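Local coordinates for hypothetical protein ybgI (Escherichia coli, Escherichia coli O157:H7, PDB 1NMO) that probably protects against radiation damage and may help degrade radiation-damaged nucleotides, and assembles as a toroidal homohexamer whose subunits each carry a two-iron site, at residues A[4-9]-A[33-38]. Sequence-based numbering, arbitrary orientation.
Sequences TELEQL and ETVQKI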
loop_
_atom_site.group_PDB
_atom_site.type_symbol
_atom_site.label_atom_id
_atom_site.label_comp_id
_atom_site.label_asym_id
_atom_site.label_seq_id
_atom_site.Cartn_x
_atom_site.Cartn_y
_atom_site.Cartn_z
ATOM N N THR A 4 -9.582 -50.596 -7.249
ATOM C CA THR A 4 -8.293 -51.307 -7.450
ATOM C C THR A 4 -7.875 -51.417 -8.922
ATOM O O THR A 4 -6.703 -51.629 -9.235
ATOM C CB THR A 4 -8.390 -52.671 -6.909
ATOM O OG1 THR A 4 -9.610 -53.226 -7.424
ATOM C CG2 THR A 4 -8.391 -52.665 -5.349
ATOM N N GLU A 5 -8.855 -51.313 -9.810
ATOM C CA GLU A 5 -8.648 -51.359 -11.241
ATOM C C GLU A 5 -8.080 -50.034 -11.591
ATOM O O GLU A 5 -7.116 -49.978 -12.281
ATOM C CB GLU A 5 -9.980 -51.485 -11.979
ATOM C CG GLU A 5 -10.216 -52.881 -12.457
ATOM C CD GLU A 5 -11.699 -53.239 -12.546
ATOM O OE1 GLU A 5 -12.596 -52.372 -12.778
ATOM O OE2 GLU A 5 -11.961 -54.433 -12.412
ATOM N N LEU A 6 -8.664 -48.936 -11.110
ATOM C CA LEU A 6 -8.085 -47.642 -11.445
ATOM C C LEU A 6 -6.677 -47.535 -10.847
ATOM O O LEU A 6 -5.839 -46.876 -11.404
ATOM C CB LEU A 6 -8.981 -46.508 -10.961
ATOM C CG LEU A 6 -8.498 -45.031 -10.918
ATOM C CD1 LEU A 6 -8.097 -44.571 -12.367
ATOM C CD2 LEU A 6 -9.588 -44.112 -10.346
ATOM N N GLU A 7 -6.351 -48.208 -9.750
ATOM C CA GLU A 7 -5.009 -48.045 -9.246
ATOM C C GLU A 7 -4.125 -48.794 -10.236
ATOM O O GLU A 7 -3.076 -48.278 -10.723
ATOM C CB GLU A 7 -4.870 -48.646 -7.836
ATOM C CG GLU A 7 -3.410 -48.829 -7.357
ATOM C CD GLU A 7 -3.358 -49.566 -6.006
ATOM O OE1 GLU A 7 -4.081 -50.573 -5.892
ATOM O OE2 GLU A 7 -2.623 -49.157 -5.057
ATOM N N GLN A 8 -4.507 -50.029 -10.540
ATOM C CA GLN A 8 -3.711 -50.823 -11.523
ATOM C C GLN A 8 -3.564 -50.081 -12.895
ATOM O O GLN A 8 -2.512 -50.118 -13.572
ATOM C CB GLN A 8 -4.369 -52.203 -11.796
ATOM C CG GLN A 8 -3.663 -52.969 -12.963
ATOM C CD GLN A 8 -4.473 -54.153 -13.530
ATOM O OE1 GLN A 8 -5.737 -54.140 -13.599
ATOM N NE2 GLN A 8 -3.752 -55.174 -13.969
ATOM N N LEU A 9 -4.605 -49.377 -13.287
ATOM C CA LEU A 9 -4.526 -48.681 -14.578
ATOM C C LEU A 9 -3.416 -47.589 -14.630
ATOM O O LEU A 9 -2.628 -47.491 -15.591
ATOM C CB LEU A 9 -5.890 -48.069 -14.881
ATOM C CG LEU A 9 -5.825 -47.273 -16.180
ATOM C CD1 LEU A 9 -5.602 -48.238 -17.414
ATOM C CD2 LEU A 9 -7.079 -46.548 -16.349
ATOM N N GLU A 33 -15.754 -48.875 -3.216
ATOM C CA GLU A 33 -15.169 -49.671 -4.303
ATOM C C GLU A 33 -15.407 -49.079 -5.707
ATOM O O GLU A 33 -14.512 -49.070 -6.553
ATOM C CB GLU A 33 -15.703 -51.117 -4.213
ATOM C CG GLU A 33 -15.499 -51.900 -5.471
ATOM C CD GLU A 33 -15.691 -53.356 -5.214
ATOM O OE1 GLU A 33 -14.802 -53.927 -4.494
ATOM O OE2 GLU A 33 -16.710 -53.918 -5.696
ATOM N N THR A 34 -16.602 -48.580 -5.936
ATOM C CA THR A 34 -16.957 -48.018 -7.230
ATOM C C THR A 34 -16.605 -46.547 -7.376
ATOM O O THR A 34 -17.226 -45.684 -6.716
ATOM C CB THR A 34 -18.480 -48.224 -7.443
ATOM O OG1 THR A 34 -18.758 -49.621 -7.214
ATOM C CG2 THR A 34 -18.911 -47.853 -8.858
ATOM N N VAL A 35 -15.642 -46.259 -8.236
ATOM C CA VAL A 35 -15.204 -44.873 -8.480
ATOM C C VAL A 35 -15.641 -44.344 -9.847
ATOM O O VAL A 35 -15.308 -44.932 -10.887
ATOM C CB VAL A 35 -13.660 -44.766 -8.427
ATOM C CG1 VAL A 35 -13.246 -43.414 -9.034
ATOM C CG2 VAL A 35 -13.143 -44.872 -6.967
ATOM N N GLN A 36 -16.382 -43.254 -9.854
ATOM C CA GLN A 36 -16.851 -42.623 -11.075
ATOM C C GLN A 36 -16.463 -41.145 -11.169
ATOM O O GLN A 36 -16.004 -40.685 -12.220
ATOM C CB GLN A 36 -18.370 -42.693 -11.209
ATOM C CG GLN A 36 -18.881 -41.776 -12.364
ATOM C CD GLN A 36 -18.220 -42.086 -13.802
ATOM O OE1 GLN A 36 -18.199 -41.194 -14.742
ATOM N NE2 GLN A 36 -17.699 -43.352 -13.981
ATOM N N LYS A 37 -16.624 -40.398 -10.080
ATOM C CA LYS A 37 -16.355 -38.951 -10.041
ATOM C C LYS A 37 -14.981 -38.711 -9.377
ATOM O O LYS A 37 -14.756 -39.197 -8.260
ATOM C CB LYS A 37 -17.511 -38.289 -9.253
ATOM C CG LYS A 37 -17.363 -36.789 -9.047
ATOM C CD LYS A 37 -18.069 -35.930 -10.093
ATOM C CE LYS A 37 -17.543 -34.467 -10.028
ATOM N NZ LYS A 37 -17.700 -33.635 -11.362
ATOM N N ILE A 38 -14.056 -38.007 -10.049
ATOM C CA ILE A 38 -12.720 -37.841 -9.482
ATOM C C ILE A 38 -12.199 -36.396 -9.466
ATOM O O ILE A 38 -12.331 -35.674 -10.485
ATOM C CB ILE A 38 -11.709 -38.709 -10.271
ATOM C CG1 ILE A 38 -12.171 -40.140 -10.326
ATOM C CG2 ILE A 38 -10.430 -38.799 -9.581
ATOM C CD1 ILE A 38 -11.026 -41.045 -10.739
#
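Leu6 of helix 3-13 meets Val35 and Ile38 through a single methyl group, CD2. Leu6 CB is directed at segment 33-38 but stays 5.6 Å from Val35 CG1, too far to touch. CG stands anti to the backbone N (chi1 167°), and this brings Leu6 CG nearer to Ile38, though still 4.7 Å from Ile38 CD1. At the fork the two methyls part: Leu6 CD1 remains 4.9 Å from Ile38 CD1, whereas the other methyl runs on into the contact. There Leu6 CD2 meets Ile38 CD1 tip to tip at 3.4 Å, tighter than usual for two methyls, and lies 3.9 Å from Val35 CG1, with the Leu6 and Val35 side chains crossing at about a right angle. Ile38 reaches out with CG1 anti to the carbonyl carbon and an extended outer bond (chi2 -164°), so that CD1 is its leading atom. The two partner methyls also touch each other, Val35 CG1 to Ile38 CD1 being 3.7 Å, and with Leu6 CD2 they form a compact triangle of methyl carbons. The contact is purely apolar and small, about 100 Å² summed over both sides, but all three residues are buried. Tyr94 of strand 92-95 touches both Leu6 and Val35, Ala59 lies against Val35 and Ile38, and Leu236 against Leu6 and Ile38. Asp58 OD2 accepts hydrogen bonds from the backbone N of Gln36 and Lys37, where the chain enters strand 37-41. The arrangement is that of an N-terminal helix laid on a mixed β-sheet in an α/β fold; Leu6 is the residue of segment 4-9 that meets strand 37-41 and the loop leading into it, away from the iron site.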